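Haloalkane dehalogenase (Mycobacterium rhodesiae, PDB 4MJ3) catalyses the hydrolytic removal of halogen from haloalkanes, probably with an aspartate nucleophile and a histidine-aspartate pair as in related alpha/beta hydrolases. Local coordinates at residues M65-L69 with L290-V295; R75-I79 with A108-L114; V180-S186 with G279-D285; G236-F242 with H263-A267. All coordinates share one frame; numbering follows the deposited sequence.

The four contacts join helices, strands and loops of one alpha/beta hydrolase fold. Interactions 1 and 3 both use helix 282-300, and their centres lie about 17 Å apart; M65 SE packs on Q283 CG at 3.8 Å. Interaction 1 also meets interaction 2, about 17 Å away between centres, where I66 CG2 and L69 CD1 each rest 4.2 Å from A76 CB. Interaction 4, at the far end strand, touches none of the others; its centre is about 28 Å from that of interaction 3. The probable active site belongs to interaction 3, which holds H280; interaction 1 joins helices 66-71 and 282-300, interaction 2 a strand and a helix, and interaction 4 two loops.

Interaction 1: residues M65-L69 with L290-V295; sequences MIPVL and LAEAVV
V68 and A291 make the closest meeting of the two helices: V68 CG1 stands 3.6 Å from A291 CB, and V68 CB is equally near. With CG1 anti to the backbone N (chi1 176°), that branch makes the nearer approach; CG2 stays farther from the A291 methyl. The same V68 CG1 lies 3.9 Å from E292 OE2. The methyl of A291 is small enough to let the chains come together here, with the CA atoms of M65 and A291 only 5.1 Å apart. The selenomethionine M65 runs straight through chi2 and then bends at chi3 (60°), which carries its CE to within 3.7 Å of L290 CG; SE lies 3.8 Å from L290 CD2. One turn on, L69 sends CD2 across at a slant, 4.0 Å from V294 CG1 and 4.1 Å from V295 CG2. Apart from the E292 carboxylate, the contact is apolar, and no hydrogen bond joins the segments. Further out, V68 also touches R288 and M65 touches Q283, both on helix 282-300. Behind the interface, helix 66-71 lies against the sheet, with L69 on V49 and L51 of strand 48-52 and I66 on L39 and E41 of strand 33-41.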
loop_
_atom_site.group_PDB
_atom_site.type_symbol
_atom_site.label_atom_id
_atom_site.label_comp_id
_atom_site.label_asym_id
_atom_site.label_seq_id
_atom_site.Cartn_x
_atom_site.Cartn_y
_atom_site.Cartn_z
HETATM N N MSE A 65 1.570 -11.227 -7.915
HETATM C CA MSE A 65 2.615 -10.403 -8.531
HETATM C C MSE A 65 4.000 -10.887 -8.186
HETATM O O MSE A 65 4.900 -10.844 -9.024
HETATM C CB MSE A 65 2.448 -8.954 -8.061
HETATM C CG MSE A 65 1.175 -8.433 -8.679
HETATM SE SE MSE A 65 0.961 -6.509 -8.284
HETATM C CE MSE A 65 2.544 -5.735 -9.098
ATOM N N ILE A 66 4.186 -11.370 -6.958
ATOM C CA ILE A 66 5.508 -11.762 -6.501
ATOM C C ILE A 66 6.210 -12.800 -7.417
ATOM O O ILE A 66 7.360 -12.578 -7.786
ATOM C CB ILE A 66 5.490 -12.194 -5.014
ATOM C CG1 ILE A 66 5.223 -10.978 -4.128
ATOM C CG2 ILE A 66 6.807 -12.853 -4.631
ATOM C CD1 ILE A 66 4.762 -11.312 -2.731
ATOM N N PRO A 67 5.537 -13.910 -7.797
ATOM C CA PRO A 67 6.221 -14.885 -8.643
ATOM C C PRO A 67 6.667 -14.347 -10.001
ATOM O O PRO A 67 7.705 -14.746 -10.497
ATOM C CB PRO A 67 5.183 -15.999 -8.811
ATOM C CG PRO A 67 4.301 -15.880 -7.617
ATOM C CD PRO A 67 4.208 -14.404 -7.383
ATOM N N VAL A 68 5.896 -13.439 -10.582
ATOM C CA VAL A 68 6.250 -12.804 -11.860
ATOM C C VAL A 68 7.520 -11.952 -11.703
ATOM O O VAL A 68 8.437 -12.043 -12.509
ATOM C CB VAL A 68 5.100 -11.914 -12.375
ATOM C CG1 VAL A 68 5.503 -11.170 -13.639
ATOM C CG2 VAL A 68 3.854 -12.761 -12.619
ATOM N N LEU A 69 7.582 -11.187 -10.627
ATOM C CA LEU A 69 8.729 -10.321 -10.360
ATOM C C LEU A 69 9.977 -11.172 -10.120
ATOM O O LEU A 69 11.043 -10.899 -10.659
ATOM C CB LEU A 69 8.427 -9.412 -9.154
ATOM C CG LEU A 69 7.253 -8.449 -9.352
ATOM C CD1 LEU A 69 6.909 -7.769 -8.044
ATOM C CD2 LEU A 69 7.529 -7.409 -10.434
ATOM N N LEU A 290 -0.344 -6.512 -14.057
ATOM C CA LEU A 290 0.323 -5.383 -13.415
ATOM C C LEU A 290 1.805 -5.704 -13.189
ATOM O O LEU A 290 2.662 -4.873 -13.468
ATOM C CB LEU A 290 -0.364 -4.972 -12.107
ATOM C CG LEU A 290 0.281 -3.791 -11.364
ATOM C CD1 LEU A 290 0.338 -2.541 -12.223
ATOM C CD2 LEU A 290 -0.467 -3.521 -10.066
ATOM N N ALA A 291 2.109 -6.926 -12.755
ATOM C CA ALA A 291 3.499 -7.326 -12.545
ATOM C C ALA A 291 4.287 -7.307 -13.855
ATOM O O ALA A 291 5.424 -6.849 -13.869
ATOM C CB ALA A 291 3.586 -8.691 -11.891
ATOM N N GLU A 292 3.678 -7.764 -14.942
ATOM C CA GLU A 292 4.314 -7.699 -16.260
ATOM C C GLU A 292 4.602 -6.247 -16.675
ATOM O O GLU A 292 5.677 -5.960 -17.207
ATOM C CB GLU A 292 3.483 -8.418 -17.333
ATOM C CG GLU A 292 3.442 -9.957 -17.189
ATOM C CD GLU A 292 4.763 -10.654 -17.504
ATOM O OE1 GLU A 292 5.761 -9.961 -17.809
ATOM O OE2 GLU A 292 4.815 -11.910 -17.453
ATOM N N ALA A 293 3.672 -5.341 -16.401
ATOM C CA ALA A 293 3.892 -3.913 -16.667
ATOM C C ALA A 293 5.074 -3.372 -15.851
ATOM O O ALA A 293 5.873 -2.594 -16.367
ATOM C CB ALA A 293 2.638 -3.104 -16.396
ATOM N N VAL A 294 5.198 -3.800 -14.589
ATOM C CA VAL A 294 6.324 -3.385 -13.753
ATOM C C VAL A 294 7.663 -3.895 -14.306
ATOM O O VAL A 294 8.623 -3.135 -14.379
ATOM C CB VAL A 294 6.146 -3.851 -12.288
ATOM C CG1 VAL A 294 7.411 -3.591 -11.496
ATOM C CG2 VAL A 294 4.949 -3.150 -11.659
ATOM N N VAL A 295 7.694 -5.153 -14.748
ATOM C CA VAL A 295 8.910 -5.738 -15.301
ATOM C C VAL A 295 9.317 -4.959 -16.554
ATOM O O VAL A 295 10.467 -4.570 -16.695
ATOM C CB VAL A 295 8.751 -7.226 -15.641
ATOM C CG1 VAL A 295 9.974 -7.731 -16.392
ATOM C CG2 VAL A 295 8.536 -8.030 -14.370
#

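Interaction 2: residues R75-I79 with A108-L114; sequences RAVAI and AIEEIGL
I79 and I112 supply the tightest apolar touch between strand 75-79 and the end of helix 98-112, reaching toward each other tip to tip with their CD1 atoms 3.7 Å apart. I79 CD1 also lies 4.2 Å from I109 CG1, the two side chains crossing at about a right angle, and I79 CG2 faces the methyl of A108. Along the strand V77 meets L114 end to end, V77 CG1 to L114 CD1 at 4.0 Å. In sequence the strand, the helix and strand 117-121 form a beta-alpha-beta crossover of the alpha/beta hydrolase fold that passes over strand 48-52, and V77, I79 and I109 all touch L50 of that strand. Segment 108-112 of the helix runs at 138° to strand 75-79, the axes 10.8 Å apart at closest approach. The polar part lies at the other end of the strand. R75 is extended from CG to NE, CG being anti to the backbone N (chi1 179°), and its guanidinium reaches L114, whose CD2 lies over one face, 3.8 Å from NH2. In the guanidinium plane a water accepts from R75 NH2 at 3.0 Å and donates to I112 O at 2.9 Å, at the point where the helix ends and G113 takes a positive phi. The stronger partner of R75 is D40 of strand 33-41, in a salt bridge from NH2 that joins the neighbouring strands.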
loop_
_atom_site.group_PDB
_atom_site.type_symbol
_atom_site.label_atom_id
_atom_site.label_comp_id
_atom_site.label_asym_id
_atom_site.label_seq_id
_atom_site.Cartn_x
_atom_site.Cartn_y
_atom_site.Cartn_z
ATOM N N ARG A 75 13.993 -8.615 -7.037
ATOM C CA ARG A 75 13.800 -8.937 -5.631
ATOM C C ARG A 75 12.528 -8.244 -5.146
ATOM O O ARG A 75 12.465 -7.019 -5.072
ATOM C CB ARG A 75 15.004 -8.470 -4.823
ATOM C CG ARG A 75 14.905 -8.725 -3.330
ATOM C CD ARG A 75 16.181 -8.312 -2.627
ATOM N NE ARG A 75 15.974 -8.200 -1.184
ATOM C CZ ARG A 75 16.627 -7.362 -0.386
ATOM N NH1 ARG A 75 17.523 -6.510 -0.871
ATOM N NH2 ARG A 75 16.381 -7.367 0.915
ATOM N N ALA A 76 11.536 -9.039 -4.761
ATOM C CA ALA A 76 10.261 -8.522 -4.338
ATOM C C ALA A 76 10.217 -8.447 -2.812
ATOM O O ALA A 76 10.397 -9.450 -2.123
ATOM C CB ALA A 76 9.135 -9.405 -4.854
ATOM N N VAL A 77 9.942 -7.252 -2.309
ATOM C CA VAL A 77 9.801 -7.022 -0.895
ATOM C C VAL A 77 8.423 -6.413 -0.657
ATOM O O VAL A 77 8.043 -5.459 -1.334
ATOM C CB VAL A 77 10.910 -6.087 -0.386
ATOM C CG1 VAL A 77 10.747 -5.831 1.095
ATOM C CG2 VAL A 77 12.267 -6.702 -0.705
ATOM N N ALA A 78 7.649 -7.003 0.252
ATOM C CA ALA A 78 6.310 -6.503 0.568
ATOM C C ALA A 78 6.214 -6.351 2.080
ATOM O O ALA A 78 6.584 -7.267 2.820
ATOM C CB ALA A 78 5.241 -7.470 0.073
ATOM N N ILE A 79 5.730 -5.202 2.548
ATOM C CA ILE A 79 5.739 -4.930 3.984
ATOM C C ILE A 79 4.308 -4.687 4.460
ATOM O O ILE A 79 3.594 -3.924 3.846
ATOM C CB ILE A 79 6.602 -3.676 4.281
ATOM C CG1 ILE A 79 8.038 -3.878 3.791
ATOM C CG2 ILE A 79 6.570 -3.341 5.772
ATOM C CD1 ILE A 79 8.922 -2.661 3.930
ATOM N N ALA A 108 10.874 0.681 8.901
ATOM C CA ALA A 108 10.927 -0.672 8.351
ATOM C C ALA A 108 11.851 -0.783 7.142
ATOM O O ALA A 108 12.728 -1.660 7.080
ATOM C CB ALA A 108 9.544 -1.152 7.979
ATOM N N ILE A 109 11.694 0.138 6.198
ATOM C CA ILE A 109 12.552 0.184 5.017
ATOM C C ILE A 109 14.040 0.296 5.427
ATOM O O ILE A 109 14.914 -0.396 4.892
ATOM C CB ILE A 109 12.131 1.353 4.092
ATOM C CG1 ILE A 109 10.772 1.044 3.477
ATOM C CG2 ILE A 109 13.164 1.623 2.990
ATOM C CD1 ILE A 109 10.106 2.227 2.795
ATOM N N GLU A 110 14.317 1.195 6.368
ATOM C CA GLU A 110 15.673 1.412 6.846
ATOM C C GLU A 110 16.250 0.184 7.544
ATOM O O GLU A 110 17.423 -0.137 7.365
ATOM C CB GLU A 110 15.724 2.610 7.778
ATOM C CG GLU A 110 15.508 3.948 7.093
ATOM C CD GLU A 110 16.760 4.450 6.411
ATOM O OE1 GLU A 110 17.130 3.884 5.364
ATOM O OE2 GLU A 110 17.375 5.414 6.914
ATOM N N GLU A 111 15.425 -0.475 8.349
ATOM C CA GLU A 111 15.866 -1.630 9.126
ATOM C C GLU A 111 16.130 -2.834 8.203
ATOM O O GLU A 111 17.116 -3.545 8.382
ATOM C CB GLU A 111 14.829 -1.970 10.196
ATOM C CG GLU A 111 15.336 -2.909 11.276
ATOM C CD GLU A 111 16.508 -2.348 12.058
ATOM O OE1 GLU A 111 16.448 -1.164 12.461
ATOM O OE2 GLU A 111 17.503 -3.092 12.231
ATOM N N ILE A 112 15.269 -3.021 7.208
ATOM C CA ILE A 112 15.494 -4.045 6.201
ATOM C C ILE A 112 16.740 -3.726 5.359
ATOM O O ILE A 112 17.503 -4.632 5.002
ATOM C CB ILE A 112 14.276 -4.235 5.282
ATOM C CG1 ILE A 112 13.069 -4.695 6.107
ATOM C CG2 ILE A 112 14.615 -5.253 4.205
ATOM C CD1 ILE A 112 11.759 -4.545 5.396
ATOM N N GLY A 113 16.986 -2.442 5.127
ATOM C CA GLY A 113 18.203 -1.969 4.462
ATOM C C GLY A 113 18.075 -1.874 2.958
ATOM O O GLY A 113 19.014 -2.153 2.228
ATOM N N LEU A 114 16.907 -1.477 2.491
ATOM C CA LEU A 114 16.634 -1.403 1.059
ATOM C C LEU A 114 17.263 -0.164 0.418
ATOM O O LEU A 114 17.296 0.904 1.036
ATOM C CB LEU A 114 15.123 -1.392 0.821
ATOM C CG LEU A 114 14.329 -2.565 1.394
ATOM C CD1 LEU A 114 12.854 -2.390 1.119
ATOM C CD2 LEU A 114 14.823 -3.880 0.813
HETATM O O HOH W 1 18.397 -5.845 2.545
#

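Interaction 3: residues V180-S186 with G279-D285; sequences VNGGSLS and GHFLQED
D285 grips the loop after helix 176-182 with both carboxylate oxygens. OD2 receives L185 N at 2.8 Å on its syn side and, within its own segment, G279 N on its anti lone pair. OD1 takes the hydroxyl of S186 at 2.6 Å nearly along the C-O axis, and S186 N at 2.9 Å from above the carboxylate plane. The S186 hydroxyl reaches OD1 because chi1 (59°) sets OG between the backbone N and the carbonyl carbon. The buried part is tight: F281 N gives a nearly straight bond to G183 O (3.0 Å, 173°), and V180 CG1 sits over one face of the F281 ring, 4.1 Å from its centroid. The opposite face is covered by H280 CD2. Toward solvent the contact is looser: L185 lies with its exposed side chain across D285, and its CG comes to 3.7 Å from G279 N. On the inner side E284 reaches R63 in a salt bridge and Y196 by a hydrogen bond. H280, just before F281, the centre of an inverse gamma turn, bonds D123 through NE2 and D250 through ND1, an arrangement consistent with the catalytic triad of the alpha/beta hydrolase fold.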
loop_
_atom_site.group_PDB
_atom_site.type_symbol
_atom_site.label_atom_id
_atom_site.label_comp_id
_atom_site.label_asym_id
_atom_site.label_seq_id
_atom_site.Cartn_x
_atom_site.Cartn_y
_atom_site.Cartn_z
ATOM N N VAL A 180 -12.489 -6.136 0.466
ATOM C CA VAL A 180 -11.609 -6.342 -0.682
ATOM C C VAL A 180 -12.402 -6.907 -1.853
ATOM O O VAL A 180 -12.265 -6.444 -2.985
ATOM C CB VAL A 180 -10.403 -7.258 -0.343
ATOM C CG1 VAL A 180 -9.524 -7.481 -1.567
ATOM C CG2 VAL A 180 -9.557 -6.635 0.765
ATOM N N ASN A 181 -13.265 -7.885 -1.590
ATOM C CA ASN A 181 -14.179 -8.377 -2.623
ATOM C C ASN A 181 -15.040 -7.271 -3.229
ATOM O O ASN A 181 -15.255 -7.218 -4.452
ATOM C CB ASN A 181 -15.075 -9.481 -2.072
ATOM C CG ASN A 181 -15.912 -10.146 -3.145
ATOM O OD1 ASN A 181 -15.404 -10.538 -4.196
ATOM N ND2 ASN A 181 -17.202 -10.248 -2.900
ATOM N N GLY A 182 -15.493 -6.363 -2.374
ATOM C CA GLY A 182 -16.291 -5.222 -2.789
ATOM C C GLY A 182 -15.596 -4.355 -3.809
ATOM O O GLY A 182 -16.250 -3.806 -4.696
ATOM N N GLY A 183 -14.265 -4.255 -3.701
ATOM C CA GLY A 183 -13.472 -3.425 -4.579
ATOM C C GLY A 183 -12.744 -4.171 -5.673
ATOM O O GLY A 183 -11.775 -3.638 -6.248
ATOM N N SER A 184 -13.181 -5.413 -5.940
ATOM C CA SER A 184 -12.618 -6.250 -6.996
ATOM C C SER A 184 -13.740 -6.601 -7.986
ATOM O O SER A 184 -14.913 -6.763 -7.575
ATOM C CB SER A 184 -12.032 -7.534 -6.400
ATOM O OG SER A 184 -11.036 -7.288 -5.414
ATOM N N LEU A 185 -13.413 -6.695 -9.272
ATOM C CA LEU A 185 -14.376 -7.198 -10.268
ATOM C C LEU A 185 -14.516 -8.711 -10.223
ATOM O O LEU A 185 -15.592 -9.243 -10.493
ATOM C CB LEU A 185 -13.970 -6.803 -11.676
ATOM C CG LEU A 185 -13.872 -5.324 -11.976
ATOM C CD1 LEU A 185 -13.621 -5.111 -13.467
ATOM C CD2 LEU A 185 -15.124 -4.578 -11.535
ATOM N N SER A 186 -13.448 -9.411 -9.869
ATOM C CA SER A 186 -13.531 -10.854 -9.769
ATOM C C SER A 186 -14.265 -11.228 -8.475
ATOM O O SER A 186 -14.330 -10.442 -7.545
ATOM C CB SER A 186 -12.134 -11.486 -9.866
ATOM O OG SER A 186 -11.289 -11.027 -8.883
ATOM N N GLY A 279 -10.735 -3.696 -10.800
ATOM C CA GLY A 279 -11.295 -2.728 -9.863
ATOM C C GLY A 279 -10.228 -2.070 -9.018
ATOM O O GLY A 279 -9.035 -2.083 -9.341
ATOM N N HIS A 280 -10.654 -1.490 -7.901
ATOM C CA HIS A 280 -9.738 -0.842 -6.982
ATOM C C HIS A 280 -8.561 -1.724 -6.562
ATOM O O HIS A 280 -7.406 -1.312 -6.629
ATOM C CB HIS A 280 -10.509 -0.403 -5.746
ATOM C CG HIS A 280 -9.672 0.310 -4.748
ATOM N ND1 HIS A 280 -9.113 1.545 -4.991
ATOM C CD2 HIS A 280 -9.293 -0.033 -3.490
ATOM C CE1 HIS A 280 -8.418 1.925 -3.934
ATOM N NE2 HIS A 280 -8.498 0.978 -3.020
ATOM N N PHE A 281 -8.862 -2.952 -6.140
ATOM C CA PHE A 281 -7.847 -3.918 -5.731
ATOM C C PHE A 281 -7.363 -4.657 -6.963
ATOM O O PHE A 281 -7.599 -5.854 -7.148
ATOM C CB PHE A 281 -8.391 -4.866 -4.661
ATOM C CG PHE A 281 -8.747 -4.171 -3.392
ATOM C CD1 PHE A 281 -7.754 -3.802 -2.489
ATOM C CD2 PHE A 281 -10.042 -3.842 -3.112
ATOM C CE1 PHE A 281 -8.048 -3.136 -1.317
ATOM C CE2 PHE A 281 -10.365 -3.163 -1.943
ATOM C CZ PHE A 281 -9.367 -2.829 -1.032
ATOM N N LEU A 282 -6.668 -3.910 -7.821
ATOM C CA LEU A 282 -6.338 -4.416 -9.147
ATOM C C LEU A 282 -5.381 -5.619 -9.096
ATOM O O LEU A 282 -5.319 -6.394 -10.045
ATOM C CB LEU A 282 -5.773 -3.308 -10.035
ATOM C CG LEU A 282 -4.321 -2.855 -9.879
ATOM C CD1 LEU A 282 -3.998 -1.884 -11.014
ATOM C CD2 LEU A 282 -4.076 -2.169 -8.537
ATOM N N GLN A 283 -4.658 -5.757 -7.991
ATOM C CA GLN A 283 -3.737 -6.876 -7.806
ATOM C C GLN A 283 -4.487 -8.203 -7.687
ATOM O O GLN A 283 -3.915 -9.253 -7.972
ATOM C CB GLN A 283 -2.847 -6.676 -6.571
ATOM C CG GLN A 283 -2.196 -5.301 -6.467
ATOM C CD GLN A 283 -2.974 -4.339 -5.592
ATOM O OE1 GLN A 283 -4.208 -4.291 -5.642
ATOM N NE2 GLN A 283 -2.257 -3.551 -4.791
ATOM N N GLU A 284 -5.744 -8.166 -7.257
ATOM C CA GLU A 284 -6.596 -9.361 -7.208
ATOM C C GLU A 284 -7.146 -9.735 -8.561
ATOM O O GLU A 284 -7.240 -10.911 -8.882
ATOM C CB GLU A 284 -7.803 -9.186 -6.288
ATOM C CG GLU A 284 -7.505 -9.307 -4.821
ATOM C CD GLU A 284 -7.052 -10.690 -4.373
ATOM O OE1 GLU A 284 -7.235 -11.727 -5.064
ATOM O OE2 GLU A 284 -6.447 -10.723 -3.300
ATOM N N ASP A 285 -7.531 -8.746 -9.350
ATOM C CA ASP A 285 -8.153 -8.976 -10.639
ATOM C C ASP A 285 -7.159 -9.255 -11.752
ATOM O O ASP A 285 -7.409 -10.091 -12.609
ATOM C CB ASP A 285 -8.998 -7.744 -11.022
ATOM C CG ASP A 285 -10.233 -7.576 -10.135
ATOM O OD1 ASP A 285 -10.707 -8.573 -9.551
ATOM O OD2 ASP A 285 -10.754 -6.431 -10.039
#

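Interaction 4: residues G236-F242 with H263-A267; sequences GRFEKPF and HVPGA
The loop from G236 to F242 wraps around the short 3-10 turn at P265-A267, tied to it by two backbone bonds through G266: G266 N donates to F238 O at 2.9 Å, in the carbonyl plane, while F242 N meets G266 O at 3.2 Å from well above it. Carbon donors add to these, G266 CA lying 3.2 Å from K240 O and A267 CA 3.4 Å from F242 O, a buried carbonyl with no polar partner in the model. F242 opens strand 242-244, an outermost strand of the alpha/beta hydrolase sheet, and packs on V143 and A145 of the adjacent strand 140-145; segment 263-267 follows helix 256-263. V264 provides the main apolar contact: its CG2 stands over the centre of the F242 ring, 4.0 Å from the centroid. CG1, anti to the backbone N (chi1 -176°), touches F242 CD2 at 3.7 Å and lies near the plane of the F238 ring, at its edge. On the exposed side the E239 carboxylate turns across P265, E239 OE1 3.5 Å from P265 CB. G236 CA lies over one face of the H263 imidazole, 3.8 Å from its centroid. That ring also stacks with W232 and gives NE2 to W232 O.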
loop_
_atom_site.group_PDB
_atom_site.type_symbol
_atom_site.label_atom_id
_atom_site.label_comp_id
_atom_site.label_asym_id
_atom_site.label_seq_id
_atom_site.Cartn_x
_atom_site.Cartn_y
_atom_site.Cartn_z
ATOM N N GLY A 236 6.808 16.876 -7.355
ATOM C CA GLY A 236 6.825 17.702 -8.555
ATOM C C GLY A 236 8.212 18.030 -9.081
ATOM O O GLY A 236 8.335 18.637 -10.146
ATOM N N ARG A 237 9.249 17.647 -8.328
ATOM C CA ARG A 237 10.636 17.758 -8.766
ATOM C C ARG A 237 11.280 16.387 -9.000
ATOM O O ARG A 237 12.469 16.313 -9.266
ATOM C CB ARG A 237 11.454 18.522 -7.722
ATOM C CG ARG A 237 10.915 19.910 -7.419
ATOM C CD ARG A 237 11.854 20.697 -6.502
ATOM N NE ARG A 237 11.833 20.186 -5.131
ATOM C CZ ARG A 237 10.996 20.579 -4.165
ATOM N NH1 ARG A 237 10.081 21.527 -4.378
ATOM N NH2 ARG A 237 11.084 20.027 -2.964
ATOM N N PHE A 238 10.501 15.308 -8.886
ATOM C CA PHE A 238 11.023 13.944 -9.025
ATOM C C PHE A 238 11.171 13.634 -10.509
ATOM O O PHE A 238 10.177 13.450 -11.218
ATOM C CB PHE A 238 10.094 12.944 -8.327
ATOM C CG PHE A 238 10.638 11.533 -8.248
ATOM C CD1 PHE A 238 11.510 11.174 -7.240
ATOM C CD2 PHE A 238 10.209 10.568 -9.129
ATOM C CE1 PHE A 238 11.994 9.876 -7.144
ATOM C CE2 PHE A 238 10.711 9.270 -9.065
ATOM C CZ PHE A 238 11.593 8.923 -8.064
ATOM N N GLU A 239 12.417 13.559 -10.972
ATOM C CA GLU A 239 12.747 13.404 -12.388
ATOM C C GLU A 239 12.998 11.959 -12.797
ATOM O O GLU A 239 13.133 11.662 -13.999
ATOM C CB GLU A 239 14.002 14.217 -12.708
ATOM C CG GLU A 239 13.844 15.702 -12.468
ATOM C CD GLU A 239 13.072 16.401 -13.559
ATOM O OE1 GLU A 239 12.816 15.784 -14.616
ATOM O OE2 GLU A 239 12.730 17.580 -13.365
ATOM N N LYS A 240 13.086 11.071 -11.817
ATOM C CA LYS A 240 13.354 9.671 -12.081
ATOM C C LYS A 240 12.083 8.980 -12.582
ATOM O O LYS A 240 10.977 9.532 -12.467
ATOM C CB LYS A 240 13.947 8.975 -10.856
ATOM C CG LYS A 240 15.419 9.317 -10.663
ATOM C CD LYS A 240 16.012 8.749 -9.384
ATOM C CE LYS A 240 15.553 9.545 -8.173
ATOM N NZ LYS A 240 16.182 9.044 -6.928
ATOM N N PRO A 241 12.235 7.788 -13.161
ATOM C CA PRO A 241 11.071 7.169 -13.835
ATOM C C PRO A 241 9.837 6.946 -12.963
ATOM O O PRO A 241 9.926 6.415 -11.847
ATOM C CB PRO A 241 11.636 5.837 -14.347
ATOM C CG PRO A 241 13.070 6.124 -14.569
ATOM C CD PRO A 241 13.468 7.022 -13.425
ATOM N N PHE A 242 8.695 7.366 -13.494
ATOM C CA PHE A 242 7.414 7.267 -12.809
ATOM C C PHE A 242 6.382 6.717 -13.796
ATOM O O PHE A 242 6.185 7.293 -14.876
ATOM C CB PHE A 242 7.010 8.650 -12.324
ATOM C CG PHE A 242 5.788 8.636 -11.453
ATOM C CD1 PHE A 242 4.532 8.526 -12.003
ATOM C CD2 PHE A 242 5.925 8.737 -10.078
ATOM C CE1 PHE A 242 3.405 8.507 -11.184
ATOM C CE2 PHE A 242 4.819 8.720 -9.264
ATOM C CZ PHE A 242 3.566 8.601 -9.826
ATOM N N HIS A 263 1.751 15.767 -12.781
ATOM C CA HIS A 263 2.530 16.469 -11.763
ATOM C C HIS A 263 3.999 16.058 -11.694
ATOM O O HIS A 263 4.877 16.885 -11.422
ATOM C CB HIS A 263 1.910 16.215 -10.404
ATOM C CG HIS A 263 2.560 16.979 -9.288
ATOM N ND1 HIS A 263 2.626 18.352 -9.274
ATOM C CD2 HIS A 263 3.169 16.568 -8.148
ATOM C CE1 HIS A 263 3.243 18.759 -8.176
ATOM N NE2 HIS A 263 3.585 17.694 -7.476
ATOM N N VAL A 264 4.267 14.771 -11.920
ATOM C CA VAL A 264 5.611 14.221 -11.720
ATOM C C VAL A 264 6.429 14.321 -13.001
ATOM O O VAL A 264 6.074 13.706 -14.015
ATOM C CB VAL A 264 5.539 12.748 -11.308
ATOM C CG1 VAL A 264 6.928 12.204 -10.993
ATOM C CG2 VAL A 264 4.622 12.599 -10.098
ATOM N N PRO A 265 7.525 15.102 -12.981
ATOM C CA PRO A 265 8.283 15.285 -14.235
ATOM C C PRO A 265 8.798 13.970 -14.826
ATOM O O PRO A 265 8.830 13.816 -16.047
ATOM C CB PRO A 265 9.445 16.195 -13.836
ATOM C CG PRO A 265 9.072 16.798 -12.530
ATOM C CD PRO A 265 8.033 15.944 -11.884
ATOM N N GLY A 266 9.177 13.036 -13.954
ATOM C CA GLY A 266 9.674 11.727 -14.382
ATOM C C GLY A 266 8.640 10.825 -15.051
ATOM O O GLY A 266 8.989 9.750 -15.552
ATOM N N ALA A 267 7.375 11.229 -15.040
ATOM C CA ALA A 267 6.342 10.533 -15.824
ATOM C C ALA A 267 6.411 10.855 -17.308
ATOM O O ALA A 267 5.892 10.099 -18.129
ATOM C CB ALA A 267 4.968 10.856 -15.275
#